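Local coordinates for protein phosphoglycerate dehydrogenase (Lactobacillus plantarum, PDB 3EVT) that probably catalyses the NAD-dependent oxidation of 3-phosphoglycerate to 3-phosphohydroxypyruvate, the first step of serine biosynthesis, at residues M6-K11 with V43-H48; L62-V67 with P290-N295; V86-S91 with G303-N308; A36-I41 with K52-R57; G92-A97 with G279-F284. One frame throughout, in Å; residues are numbered along the deposited sequence.

Interaction 1: M6-K11 with V43-H48; sequences MAQATK and VMYGNH
The carbonyl oxygen of Tyr45 takes two backbone N-H groups from the other segment: Gln8 N at 2.9 Å from Tyr45 O, with a nearly straight N-H...O angle of 166°, and Ala7 N, whose bond to the same oxygen is strongly bent (122°) and weak. Successive amides can converge on one acceptor because the chain leaves strand geometry just after Met6, which still forms a parallel bridge with Tyr45. The Tyr45 ring then lies against the departing loop. Gln8 CB sits over one face, 3.8 Å from the ring centroid, in a CH-pi contact, while Thr10 CG2 lies in the ring plane at the edge, 3.7 Å from Tyr45 CE2. The bend of Met6 at chi3 (-77°) brings CE to within 3.7 Å of Tyr45 CD2, and its sulfur makes an oblique Met-aromatic contact with the same ring. These residues stand at the C-terminal ends of neighbouring parallel strands, 3-6 and 41-45, in a flavodoxin-like sheet, where 3-6 gives way to the loop before helix 12-21. Tyrosine suits this place because its ring is buried in apolar neighbours, stacking also on Phe292 of helix 284-302, while its phenol oxygen reaches a water: Tyr45 OH is 2.7 Å from the water, and that water donates to Ala9 O. Gly46 comes next, at a positive phi and so close to Gln8 N that a beta carbon would clash. Beyond Gly46, His48 CB packs against the small Ala7 CB at 3.7 Å, while His48 ND1 is hydrogen-bonded to Leu50 N.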
# COMPACT_ATOMS: atom_id res chain seq x y z
N MET A 6 -22.22 -11.08 -20.74
CA MET A 6 -21.15 -11.90 -20.26
C MET A 6 -20.54 -12.78 -21.37
O MET A 6 -20.82 -13.95 -21.48
CB MET A 6 -21.69 -12.73 -19.12
CG MET A 6 -22.32 -11.83 -18.05
SD MET A 6 -21.12 -10.82 -17.12
CE MET A 6 -20.46 -12.07 -16.04
N ALA A 7 -19.64 -12.22 -22.16
CA ALA A 7 -18.93 -13.02 -23.16
C ALA A 7 -17.79 -13.88 -22.53
O ALA A 7 -17.64 -15.05 -22.88
CB ALA A 7 -18.44 -12.14 -24.26
N GLN A 8 -17.04 -13.35 -21.57
CA GLN A 8 -16.10 -14.18 -20.78
C GLN A 8 -16.86 -15.06 -19.78
O GLN A 8 -17.73 -14.57 -19.09
CB GLN A 8 -15.12 -13.28 -20.04
CG GLN A 8 -14.22 -13.98 -19.03
CD GLN A 8 -13.37 -15.09 -19.64
OE1 GLN A 8 -13.22 -16.19 -19.06
NE2 GLN A 8 -12.81 -14.81 -20.83
N ALA A 9 -16.55 -16.36 -19.73
CA ALA A 9 -17.13 -17.26 -18.71
C ALA A 9 -16.72 -16.90 -17.26
O ALA A 9 -15.67 -16.32 -17.01
CB ALA A 9 -16.73 -18.70 -19.03
N THR A 10 -17.55 -17.25 -16.28
CA THR A 10 -17.21 -16.96 -14.88
C THR A 10 -17.47 -18.19 -14.02
O THR A 10 -18.35 -18.96 -14.32
CB THR A 10 -18.05 -15.78 -14.25
OG1 THR A 10 -19.44 -16.12 -14.25
CG2 THR A 10 -17.87 -14.48 -15.01
N LYS A 11 -16.71 -18.37 -12.96
CA LYS A 11 -17.09 -19.35 -11.95
C LYS A 11 -18.55 -19.10 -11.52
O LYS A 11 -19.01 -17.95 -11.44
CB LYS A 11 -16.13 -19.27 -10.75
N VAL A 43 -23.02 -2.87 -20.93
CA VAL A 43 -21.68 -3.29 -20.62
C VAL A 43 -21.38 -4.67 -21.24
O VAL A 43 -22.25 -5.53 -21.38
CB VAL A 43 -21.50 -3.37 -19.11
CG1 VAL A 43 -20.11 -3.90 -18.77
CG2 VAL A 43 -21.82 -2.00 -18.48
N MET A 44 -20.12 -4.87 -21.63
CA MET A 44 -19.71 -6.14 -22.14
C MET A 44 -18.51 -6.60 -21.33
O MET A 44 -17.50 -5.88 -21.18
CB MET A 44 -19.40 -6.01 -23.66
CG MET A 44 -19.36 -7.35 -24.45
SD MET A 44 -18.99 -7.12 -26.25
CE MET A 44 -19.97 -5.65 -26.48
N TYR A 45 -18.64 -7.78 -20.75
CA TYR A 45 -17.50 -8.41 -20.12
C TYR A 45 -16.89 -9.44 -21.11
O TYR A 45 -17.52 -10.48 -21.39
CB TYR A 45 -17.97 -9.10 -18.85
CG TYR A 45 -16.90 -9.85 -18.13
CD1 TYR A 45 -15.60 -9.35 -18.02
CD2 TYR A 45 -17.18 -11.07 -17.53
CE1 TYR A 45 -14.59 -10.09 -17.32
CE2 TYR A 45 -16.20 -11.78 -16.82
CZ TYR A 45 -14.92 -11.29 -16.72
OH TYR A 45 -14.00 -12.05 -16.05
N GLY A 46 -15.72 -9.09 -21.67
CA GLY A 46 -15.05 -9.88 -22.70
C GLY A 46 -15.41 -9.34 -24.07
O GLY A 46 -16.51 -8.88 -24.28
N ASN A 47 -14.49 -9.39 -25.02
CA ASN A 47 -14.82 -9.04 -26.40
C ASN A 47 -15.64 -10.18 -27.04
O ASN A 47 -15.55 -11.31 -26.61
CB ASN A 47 -13.53 -8.70 -27.17
CG ASN A 47 -13.75 -8.40 -28.67
OD1 ASN A 47 -14.77 -7.79 -29.08
ND2 ASN A 47 -12.77 -8.80 -29.49
N HIS A 48 -16.47 -9.85 -28.03
CA HIS A 48 -17.41 -10.79 -28.61
C HIS A 48 -17.81 -10.29 -29.99
O HIS A 48 -17.71 -9.10 -30.28
CB HIS A 48 -18.66 -10.91 -27.73
CG HIS A 48 -19.58 -12.05 -28.09
ND1 HIS A 48 -20.55 -11.95 -29.06
CD2 HIS A 48 -19.72 -13.29 -27.54
CE1 HIS A 48 -21.23 -13.09 -29.12
NE2 HIS A 48 -20.75 -13.92 -28.21
O HOH W 1 -14.05 -14.72 -15.69

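Interaction 2: L62-V67 with P290-N295; sequences LKFVQV and PIFAAN
Gln66 and Asn295 supply the polar part of this contact. Asn295 ND2 donates to Gln66 OE1 over 3.0 Å, in a bond that is close to straight (170°) and arrives in the carbonyl plane on a lone pair. The two amide planes are only 8° apart, so donor and acceptor meet nearly coplanar even though the side chains cross at about a right angle. The other end of the Gln66 amide is occupied as well: Gln66 NE2 gives a hydrogen bond to Val67 O at 3.2 Å and another to Asn89 O, while Asn295 OD1 receives the backbone N-H groups of Val306 and Arg307. An amide, at once donor and acceptor and without charge, suits such a buried position. Strand 64-66 here runs nearly antiparallel to helix 290-295, the axes 164° apart. Their closest approach, 10.0 Å, fits a helix packed on a sheet, here the parallel five-stranded sheet of a flavodoxin-like domain, probably the substrate-binding domain as in relatives. The rest is packing. Phe64 and Phe292 cross obliquely, with Phe64 CE2 3.9 Å from Phe292 CE1, and the Phe64 tip, CZ, reaches 3.5 Å from Asn295 CB. Gln66 contributes its aliphatic part too, CB lying 3.7 Å from Phe292 CD1. Ile291 CG2 lies 3.8 Å from Gln66 NE2, a methyl group beside the amide.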
# COMPACT_ATOMS: atom_id res chain seq x y z
N LEU A 62 -24.46 1.04 -25.61
CA LEU A 62 -23.25 0.45 -25.04
C LEU A 62 -22.41 1.55 -24.44
O LEU A 62 -22.20 2.60 -25.06
CB LEU A 62 -22.45 -0.35 -26.07
CG LEU A 62 -21.21 -1.08 -25.58
CD1 LEU A 62 -21.58 -2.25 -24.67
CD2 LEU A 62 -20.32 -1.58 -26.77
N LYS A 63 -21.93 1.31 -23.22
CA LYS A 63 -21.21 2.33 -22.51
C LYS A 63 -19.81 1.89 -22.03
O LYS A 63 -18.90 2.69 -21.92
CB LYS A 63 -22.08 2.81 -21.34
CG LYS A 63 -23.39 3.48 -21.75
CD LYS A 63 -24.08 4.11 -20.53
CE LYS A 63 -25.60 3.95 -20.58
NZ LYS A 63 -26.13 4.13 -21.96
N PHE A 64 -19.63 0.61 -21.74
CA PHE A 64 -18.36 0.14 -21.18
C PHE A 64 -18.04 -1.26 -21.71
O PHE A 64 -18.83 -2.16 -21.52
CB PHE A 64 -18.44 0.20 -19.61
CG PHE A 64 -17.37 -0.64 -18.86
CD1 PHE A 64 -16.02 -0.65 -19.25
CD2 PHE A 64 -17.73 -1.35 -17.71
CE1 PHE A 64 -15.05 -1.40 -18.54
CE2 PHE A 64 -16.79 -2.09 -16.96
CZ PHE A 64 -15.45 -2.14 -17.39
N VAL A 65 -16.89 -1.43 -22.39
CA VAL A 65 -16.38 -2.80 -22.72
C VAL A 65 -15.15 -3.17 -21.88
O VAL A 65 -14.17 -2.44 -21.85
CB VAL A 65 -16.04 -2.93 -24.22
CG1 VAL A 65 -15.43 -4.31 -24.52
CG2 VAL A 65 -17.28 -2.74 -25.06
N GLN A 66 -15.21 -4.28 -21.18
CA GLN A 66 -14.03 -4.79 -20.49
C GLN A 66 -13.47 -5.96 -21.28
O GLN A 66 -14.09 -7.02 -21.29
CB GLN A 66 -14.39 -5.30 -19.07
CG GLN A 66 -13.23 -6.00 -18.37
CD GLN A 66 -12.21 -5.04 -17.76
OE1 GLN A 66 -12.59 -4.15 -16.95
NE2 GLN A 66 -10.91 -5.21 -18.12
N VAL A 67 -12.29 -5.81 -21.89
CA VAL A 67 -11.65 -6.97 -22.55
C VAL A 67 -10.79 -7.75 -21.55
O VAL A 67 -10.30 -7.18 -20.56
CB VAL A 67 -10.91 -6.56 -23.86
CG1 VAL A 67 -11.94 -6.07 -24.83
CG2 VAL A 67 -9.92 -5.40 -23.63
N PRO A 290 -11.79 -9.88 -10.74
CA PRO A 290 -11.77 -8.70 -9.84
C PRO A 290 -11.53 -7.38 -10.59
O PRO A 290 -12.00 -6.32 -10.13
CB PRO A 290 -10.57 -8.98 -8.94
CG PRO A 290 -10.44 -10.47 -8.91
CD PRO A 290 -10.84 -10.93 -10.30
N ILE A 291 -10.79 -7.43 -11.71
CA ILE A 291 -10.60 -6.24 -12.55
C ILE A 291 -11.95 -5.71 -13.08
O ILE A 291 -12.28 -4.56 -12.87
CB ILE A 291 -9.54 -6.41 -13.68
CG1 ILE A 291 -8.15 -6.60 -13.07
CG2 ILE A 291 -9.50 -5.14 -14.58
CD1 ILE A 291 -7.05 -7.07 -14.10
N PHE A 292 -12.72 -6.57 -13.74
CA PHE A 292 -14.10 -6.27 -14.14
C PHE A 292 -15.02 -5.85 -12.96
O PHE A 292 -15.66 -4.83 -13.04
CB PHE A 292 -14.75 -7.48 -14.83
CG PHE A 292 -16.16 -7.20 -15.23
CD1 PHE A 292 -16.43 -6.18 -16.16
CD2 PHE A 292 -17.21 -7.89 -14.65
CE1 PHE A 292 -17.73 -5.88 -16.51
CE2 PHE A 292 -18.51 -7.59 -14.97
CZ PHE A 292 -18.78 -6.60 -15.89
N ALA A 293 -15.06 -6.64 -11.90
CA ALA A 293 -15.86 -6.33 -10.72
C ALA A 293 -15.59 -4.91 -10.18
O ALA A 293 -16.54 -4.13 -9.89
CB ALA A 293 -15.63 -7.40 -9.59
N ALA A 294 -14.32 -4.53 -10.12
CA ALA A 294 -13.94 -3.15 -9.67
C ALA A 294 -14.31 -2.08 -10.68
O ALA A 294 -14.90 -1.06 -10.30
CB ALA A 294 -12.45 -3.07 -9.33
N ASN A 295 -14.00 -2.28 -11.95
CA ASN A 295 -14.40 -1.32 -12.98
C ASN A 295 -15.93 -1.17 -13.12
O ASN A 295 -16.44 -0.07 -13.36
CB ASN A 295 -13.79 -1.65 -14.33
CG ASN A 295 -12.34 -1.17 -14.45
OD1 ASN A 295 -11.96 -0.15 -13.86
ND2 ASN A 295 -11.54 -1.87 -15.25

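Interaction 3: V86-S91 with G303-N308; sequences VVANTS and GTLVRN
Asn308 meets Asn89 with the two side chains crossing at about a right angle, their amide planes 83° apart. Turned this way, Asn308 ND2 bonds the backbone rather than the other amide: it donates to Asn89 O at 3.1 Å, from above that carbonyl plane, and to Ser91 O at 3.0 Å. The Asn89 amide looks elsewhere, its ND2 hydrogen-bonded to Ala70 O. Ser91 O also accepts from Arg307 NH2, which approaches in the carbonyl plane at 3.1 Å. The bent Arg307 chain carries the guanidinium back to Ser91, and Arg307 NE donates to Asn308 OD1 from above the amide carbonyl plane, linking the two donor side chains to each other. In the opposite direction across the contact, Asn89 N donates to Asn308 O at 3.2 Å. At the other end, Val86 and Leu305 slide past each other in opposite directions, Val86 CG2 3.6 Å from Leu305 CD1, branched methyls packed together beside strand 86-88. Ala88 lies between the two regions, small enough for Asn308 O to come close to its CA. The chain thus returns from helix 284-302 alongside the five-stranded sheet. A cationic guanidinium donating to Ser91 O would probably polarise this carbonyl, which precedes helix 93-110.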
# COMPACT_ATOMS: atom_id res chain seq x y z
N VAL A 86 -16.34 3.60 -22.95
CA VAL A 86 -15.08 3.40 -22.20
C VAL A 86 -14.64 1.94 -22.27
O VAL A 86 -15.46 1.05 -22.29
CB VAL A 86 -15.08 3.96 -20.70
CG1 VAL A 86 -15.33 5.51 -20.67
CG2 VAL A 86 -16.01 3.21 -19.78
N VAL A 87 -13.33 1.72 -22.37
CA VAL A 87 -12.76 0.38 -22.45
C VAL A 87 -11.63 0.22 -21.41
O VAL A 87 -10.85 1.14 -21.18
CB VAL A 87 -12.22 0.08 -23.88
CG1 VAL A 87 -11.77 -1.37 -23.98
CG2 VAL A 87 -13.30 0.38 -24.90
N ALA A 88 -11.57 -0.96 -20.79
CA ALA A 88 -10.45 -1.32 -19.90
C ALA A 88 -9.98 -2.68 -20.34
O ALA A 88 -10.76 -3.43 -20.97
CB ALA A 88 -10.87 -1.37 -18.45
N ASN A 89 -8.71 -3.00 -20.02
CA ASN A 89 -8.12 -4.30 -20.29
C ASN A 89 -7.61 -4.93 -19.00
O ASN A 89 -8.05 -4.56 -17.91
CB ASN A 89 -7.05 -4.18 -21.38
CG ASN A 89 -5.84 -3.48 -20.90
OD1 ASN A 89 -5.74 -3.08 -19.73
ND2 ASN A 89 -4.88 -3.30 -21.80
N THR A 90 -6.72 -5.92 -19.13
CA THR A 90 -6.22 -6.71 -18.01
C THR A 90 -4.69 -6.68 -17.85
O THR A 90 -4.09 -7.69 -17.46
CB THR A 90 -6.60 -8.19 -18.18
OG1 THR A 90 -6.37 -8.55 -19.55
CG2 THR A 90 -8.09 -8.45 -17.80
N SER A 91 -4.04 -5.56 -18.14
CA SER A 91 -2.61 -5.51 -17.87
C SER A 91 -2.21 -5.35 -16.41
O SER A 91 -3.04 -5.09 -15.53
CB SER A 91 -1.90 -4.46 -18.73
OG SER A 91 -2.55 -3.23 -18.62
N GLY A 303 -20.06 6.13 -13.65
CA GLY A 303 -19.73 6.12 -15.06
C GLY A 303 -18.24 6.09 -15.36
O GLY A 303 -17.85 6.01 -16.51
N THR A 304 -17.38 6.11 -14.35
CA THR A 304 -15.95 6.01 -14.64
C THR A 304 -15.37 4.64 -14.26
O THR A 304 -16.05 3.84 -13.60
CB THR A 304 -15.16 7.13 -13.90
OG1 THR A 304 -15.37 7.00 -12.47
CG2 THR A 304 -15.69 8.49 -14.37
N LEU A 305 -14.11 4.42 -14.65
CA LEU A 305 -13.37 3.20 -14.41
C LEU A 305 -12.27 3.47 -13.41
O LEU A 305 -11.79 4.61 -13.31
CB LEU A 305 -12.73 2.70 -15.71
CG LEU A 305 -13.77 2.44 -16.79
CD1 LEU A 305 -13.09 1.95 -18.10
CD2 LEU A 305 -14.82 1.45 -16.23
N VAL A 306 -11.86 2.43 -12.67
CA VAL A 306 -10.78 2.58 -11.74
C VAL A 306 -9.48 1.87 -12.12
O VAL A 306 -8.44 2.18 -11.55
CB VAL A 306 -11.14 2.04 -10.40
CG1 VAL A 306 -11.58 0.61 -10.51
CG2 VAL A 306 -9.94 2.15 -9.50
N ARG A 307 -9.53 0.90 -13.05
CA ARG A 307 -8.35 0.07 -13.31
C ARG A 307 -8.16 -0.16 -14.81
O ARG A 307 -9.08 -0.56 -15.50
CB ARG A 307 -8.51 -1.27 -12.58
CG ARG A 307 -7.50 -2.31 -12.95
CD ARG A 307 -6.15 -2.08 -12.23
NE ARG A 307 -5.12 -3.03 -12.65
CZ ARG A 307 -4.86 -4.17 -12.04
NH1 ARG A 307 -5.54 -4.50 -10.93
NH2 ARG A 307 -3.92 -4.99 -12.52
N ASN A 308 -6.97 0.09 -15.33
CA ASN A 308 -6.62 -0.33 -16.71
C ASN A 308 -7.43 0.30 -17.81
O ASN A 308 -7.56 -0.28 -18.91
CB ASN A 308 -6.69 -1.86 -16.88
CG ASN A 308 -5.63 -2.57 -16.07
OD1 ASN A 308 -4.73 -1.91 -15.57
ND2 ASN A 308 -5.73 -3.89 -15.90

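Interaction 4: A36-I41 with K52-R57; sequences ADYDQI and KTILAR
Asp39 and Arg57 form a salt bridge through two bonds of unequal quality. Arg57 NE lies 2.6 Å from Asp39 OD1, on its syn side, with a bent N-H...O angle; Arg57 NH2 to Asp39 OD2 is longer, 3.2 Å, and weak. The carboxylate and guanidinium planes stand 70° apart, far from the flat two-on-two pairing of these groups. Arg57 turns at chi3 (45°), which places NE away from the extended path of CG and CD. Tyr38 CB lies over one face of the guanidinium, whereas the plane of the Tyr38 ring stands nearly perpendicular to that group. Tyr38 CG is anti to the carbonyl carbon, beside the backbone N (chi1 -69°), and Tyr38 CE2 comes 3.6 Å from Thr53 CG2, obliquely to the ring. Ile41 and Ile54 cross at about a right angle, their long CG1-CD1 arms bringing the terminal CD1 methyls of Ile41 and Ile54 to 3.6 Å; this apolar pair joins the start of strand 41-45 to helix 50-56, consecutive elements of the flavodoxin-like domain. Asp39 OD2 is hydrogen-bonded to Thr59 OG1 as well. The paired opposite charges, with this extra partner on the carboxylate, probably stabilise the ionised form of Asp39 at a partly exposed position.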
# COMPACT_ATOMS: atom_id res chain seq x y z
N ALA A 36 -33.42 -8.91 -29.45
CA ALA A 36 -34.29 -8.07 -28.63
C ALA A 36 -33.46 -7.46 -27.50
O ALA A 36 -33.71 -6.33 -27.08
CB ALA A 36 -35.42 -8.88 -28.08
N ASP A 37 -32.47 -8.21 -27.03
CA ASP A 37 -31.54 -7.71 -26.01
C ASP A 37 -30.64 -6.57 -26.49
O ASP A 37 -30.36 -5.65 -25.75
CB ASP A 37 -30.69 -8.87 -25.45
CG ASP A 37 -31.53 -9.89 -24.70
OD1 ASP A 37 -32.44 -9.46 -23.95
OD2 ASP A 37 -31.29 -11.10 -24.86
N TYR A 38 -30.21 -6.62 -27.74
CA TYR A 38 -29.13 -5.76 -28.23
C TYR A 38 -29.09 -4.34 -27.65
O TYR A 38 -28.05 -3.88 -27.18
CB TYR A 38 -29.16 -5.71 -29.76
CG TYR A 38 -28.76 -6.99 -30.46
CD1 TYR A 38 -28.55 -8.16 -29.76
CD2 TYR A 38 -28.64 -7.04 -31.84
CE1 TYR A 38 -28.21 -9.33 -30.40
CE2 TYR A 38 -28.30 -8.20 -32.50
CZ TYR A 38 -28.09 -9.34 -31.78
OH TYR A 38 -27.74 -10.51 -32.43
N ASP A 39 -30.19 -3.61 -27.70
CA ASP A 39 -30.12 -2.21 -27.31
C ASP A 39 -30.20 -2.05 -25.78
O ASP A 39 -30.15 -0.96 -25.25
CB ASP A 39 -31.18 -1.37 -28.05
CG ASP A 39 -30.89 -1.25 -29.55
OD1 ASP A 39 -29.88 -1.84 -30.01
OD2 ASP A 39 -31.66 -0.55 -30.27
N GLN A 40 -30.32 -3.19 -25.11
CA GLN A 40 -30.33 -3.29 -23.65
C GLN A 40 -28.92 -3.36 -23.02
O GLN A 40 -28.71 -2.92 -21.87
CB GLN A 40 -31.02 -4.59 -23.29
CG GLN A 40 -32.43 -4.67 -23.79
CD GLN A 40 -33.20 -3.58 -23.16
OE1 GLN A 40 -33.94 -3.80 -22.18
NE2 GLN A 40 -32.99 -2.37 -23.66
N ILE A 41 -28.00 -3.98 -23.75
CA ILE A 41 -26.61 -4.19 -23.36
C ILE A 41 -25.83 -2.88 -23.11
O ILE A 41 -25.46 -2.17 -24.03
CB ILE A 41 -25.91 -5.10 -24.43
CG1 ILE A 41 -26.71 -6.40 -24.55
CG2 ILE A 41 -24.43 -5.32 -24.13
CD1 ILE A 41 -26.31 -7.31 -25.72
N LYS A 52 -19.47 -5.78 -32.74
CA LYS A 52 -19.75 -5.24 -34.08
C LYS A 52 -21.24 -5.02 -34.39
O LYS A 52 -21.65 -3.93 -34.82
CB LYS A 52 -19.16 -6.18 -35.14
N THR A 53 -22.04 -6.07 -34.22
CA THR A 53 -23.48 -5.97 -34.50
C THR A 53 -24.07 -4.78 -33.74
O THR A 53 -24.60 -3.84 -34.36
CB THR A 53 -24.24 -7.21 -34.05
OG1 THR A 53 -23.53 -8.39 -34.45
CG2 THR A 53 -25.62 -7.22 -34.65
N ILE A 54 -23.93 -4.81 -32.41
CA ILE A 54 -24.46 -3.78 -31.50
C ILE A 54 -24.07 -2.35 -31.89
O ILE A 54 -24.93 -1.45 -32.01
CB ILE A 54 -24.05 -4.13 -30.04
CG1 ILE A 54 -24.78 -5.39 -29.59
CG2 ILE A 54 -24.41 -3.02 -29.09
CD1 ILE A 54 -24.19 -6.03 -28.36
N LEU A 55 -22.78 -2.14 -32.15
CA LEU A 55 -22.29 -0.81 -32.51
C LEU A 55 -22.86 -0.31 -33.83
O LEU A 55 -22.95 0.89 -34.06
CB LEU A 55 -20.76 -0.75 -32.56
CG LEU A 55 -19.95 -0.86 -31.24
CD1 LEU A 55 -18.46 -0.73 -31.53
CD2 LEU A 55 -20.38 0.18 -30.21
N ALA A 56 -23.25 -1.23 -34.70
CA ALA A 56 -23.91 -0.88 -35.98
C ALA A 56 -25.28 -0.18 -35.84
O ALA A 56 -25.66 0.66 -36.66
CB ALA A 56 -24.04 -2.15 -36.89
N ARG A 57 -26.01 -0.54 -34.79
CA ARG A 57 -27.33 0.01 -34.49
C ARG A 57 -27.24 1.42 -33.91
O ARG A 57 -26.74 1.61 -32.79
CB ARG A 57 -28.01 -0.92 -33.50
CG ARG A 57 -27.83 -2.37 -33.85
CD ARG A 57 -28.43 -3.30 -32.82
NE ARG A 57 -29.77 -2.88 -32.42
CZ ARG A 57 -30.91 -3.46 -32.80
NH1 ARG A 57 -30.93 -4.50 -33.63
NH2 ARG A 57 -32.05 -2.98 -32.34

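Interaction 5: G92-A97 with G279-F284; sequences GIHADA and GQIAHF
The first turn of helix 93-110, which follows strand 86-88 and runs on toward the nucleotide-binding domain, meets the loop that leads back into helix 284-302. In 2-hydroxyacid dehydrogenases of this family the chain passes twice between the two domains, and these two segments are consistent with that paired crossing. Ile281 carries the contact from the loop side. Its CG1 lies between the backbone N and the carbonyl carbon (chi1 50°), and its two branches serve different partners: Ile281 CG2 packs 3.6 Å from Ala97 CB, while Ile281 CD1 reaches 3.9 Å from Ile93 CG2. CD1 also lies over the centre of one face of the His94 ring, the two side chains crossing at about a right angle, though the model brings them too close for the exact spacing to be trusted. At the ring edge, in its plane, Gly279 O stands 3.2 Å from His94 CD2. Isoleucine suits this place because one branched residue can touch both Ile93 and Ala97, which lie a turn apart on the helix; the single methyl of Ala97 meets CG2. No hydrogen bond joins the segments; the contact is packing. Around it, Ile93 also touches Thr287 and Ile291 of helix 284-302, Ala95 packs on helix 147-158, to which Asp96 is joined by a salt bridge with Lys155, and Ala97 packs on Arg111 of the second subunit.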
# COMPACT_ATOMS: atom_id res chain seq x y z
N GLY A 92 -0.92 -5.57 -16.13
CA GLY A 92 -0.36 -5.30 -14.81
C GLY A 92 -0.53 -6.36 -13.74
O GLY A 92 -0.09 -6.17 -12.58
N ILE A 93 -1.15 -7.49 -14.09
CA ILE A 93 -1.51 -8.49 -13.07
C ILE A 93 -0.31 -9.10 -12.36
O ILE A 93 -0.22 -9.09 -11.11
CB ILE A 93 -2.40 -9.61 -13.60
CG1 ILE A 93 -3.71 -9.02 -14.17
CG2 ILE A 93 -2.66 -10.60 -12.42
CD1 ILE A 93 -4.62 -10.06 -14.85
N HIS A 94 0.62 -9.64 -13.15
CA HIS A 94 1.85 -10.22 -12.60
C HIS A 94 2.64 -9.15 -11.89
O HIS A 94 3.04 -9.33 -10.78
CB HIS A 94 2.77 -10.82 -13.70
CG HIS A 94 2.44 -12.23 -14.08
ND1 HIS A 94 1.90 -12.58 -15.32
CD2 HIS A 94 2.60 -13.39 -13.40
CE1 HIS A 94 1.73 -13.89 -15.37
NE2 HIS A 94 2.13 -14.40 -14.21
N ALA A 95 2.89 -8.04 -12.56
CA ALA A 95 3.62 -6.92 -11.94
C ALA A 95 2.99 -6.42 -10.63
O ALA A 95 3.70 -6.14 -9.71
CB ALA A 95 3.80 -5.77 -12.91
N ASP A 96 1.66 -6.30 -10.55
CA ASP A 96 0.96 -6.04 -9.28
C ASP A 96 1.26 -7.03 -8.15
O ASP A 96 1.50 -6.59 -7.02
CB ASP A 96 -0.57 -6.01 -9.47
CG ASP A 96 -1.15 -4.56 -9.50
OD1 ASP A 96 -0.64 -3.71 -10.30
OD2 ASP A 96 -2.15 -4.29 -8.75
N ALA A 97 1.22 -8.33 -8.42
CA ALA A 97 1.53 -9.31 -7.37
C ALA A 97 2.95 -9.19 -6.84
O ALA A 97 3.17 -9.23 -5.65
CB ALA A 97 1.26 -10.77 -7.83
N GLY A 279 6.22 -13.85 -7.96
CA GLY A 279 5.50 -13.62 -9.21
C GLY A 279 4.38 -14.61 -9.53
O GLY A 279 3.65 -14.42 -10.54
N GLN A 280 4.25 -15.67 -8.72
CA GLN A 280 3.17 -16.66 -8.90
C GLN A 280 1.79 -16.04 -8.68
O GLN A 280 1.48 -15.51 -7.60
CB GLN A 280 3.35 -17.82 -7.94
CG GLN A 280 4.71 -18.45 -8.01
CD GLN A 280 4.76 -19.82 -7.39
OE1 GLN A 280 4.26 -20.05 -6.28
NE2 GLN A 280 5.37 -20.75 -8.10
N ILE A 281 0.95 -16.11 -9.72
CA ILE A 281 -0.41 -15.58 -9.61
C ILE A 281 -1.37 -16.69 -9.87
O ILE A 281 -0.99 -17.73 -10.42
CB ILE A 281 -0.70 -14.46 -10.63
CG1 ILE A 281 -0.29 -14.88 -12.04
CG2 ILE A 281 0.02 -13.19 -10.25
CD1 ILE A 281 -0.60 -13.79 -13.06
N ALA A 282 -2.62 -16.47 -9.49
CA ALA A 282 -3.62 -17.51 -9.73
C ALA A 282 -3.97 -17.63 -11.21
O ALA A 282 -3.38 -17.00 -12.10
CB ALA A 282 -4.88 -17.28 -8.91
N HIS A 283 -4.97 -18.45 -11.44
CA HIS A 283 -5.39 -18.80 -12.78
C HIS A 283 -6.14 -17.57 -13.35
O HIS A 283 -6.72 -16.80 -12.58
CB HIS A 283 -6.25 -20.08 -12.67
CG HIS A 283 -7.05 -20.40 -13.88
ND1 HIS A 283 -6.79 -21.49 -14.69
CD2 HIS A 283 -8.13 -19.79 -14.42
CE1 HIS A 283 -7.67 -21.53 -15.68
NE2 HIS A 283 -8.51 -20.51 -15.53
N PHE A 284 -6.09 -17.36 -14.67
CA PHE A 284 -6.76 -16.19 -15.24
C PHE A 284 -8.19 -15.97 -14.72
O PHE A 284 -8.52 -14.89 -14.26
CB PHE A 284 -6.72 -16.20 -16.78
CG PHE A 284 -7.15 -17.49 -17.40
CD1 PHE A 284 -8.42 -17.63 -17.95
CD2 PHE A 284 -6.27 -18.57 -17.43
CE1 PHE A 284 -8.80 -18.85 -18.53
CE2 PHE A 284 -6.63 -19.79 -18.00
CZ PHE A 284 -7.90 -19.93 -18.55

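How the interactions relate
Interactions 1, 2 and 3 lie side by side across one parallel sheet, at neighbouring strands 41-45, 64-66 and 86-88; the centres of 1 and 2 are about 9 Å apart and those of 2 and 3 about 6 Å. Interactions 2 and 3 cross along the sequence. Interaction 4, its centre about 15 Å from that of interaction 1, joins the loop before strand 41-45 to helix 50-56. Interaction 5 is nested inside the loops closed by 2 and 3. The N- and C-terminal parts of the chain thus build one domain together, and the crossing at interaction 5 joins it to the seven-stranded NAD-binding domain, probably at the hinge region, as in relatives.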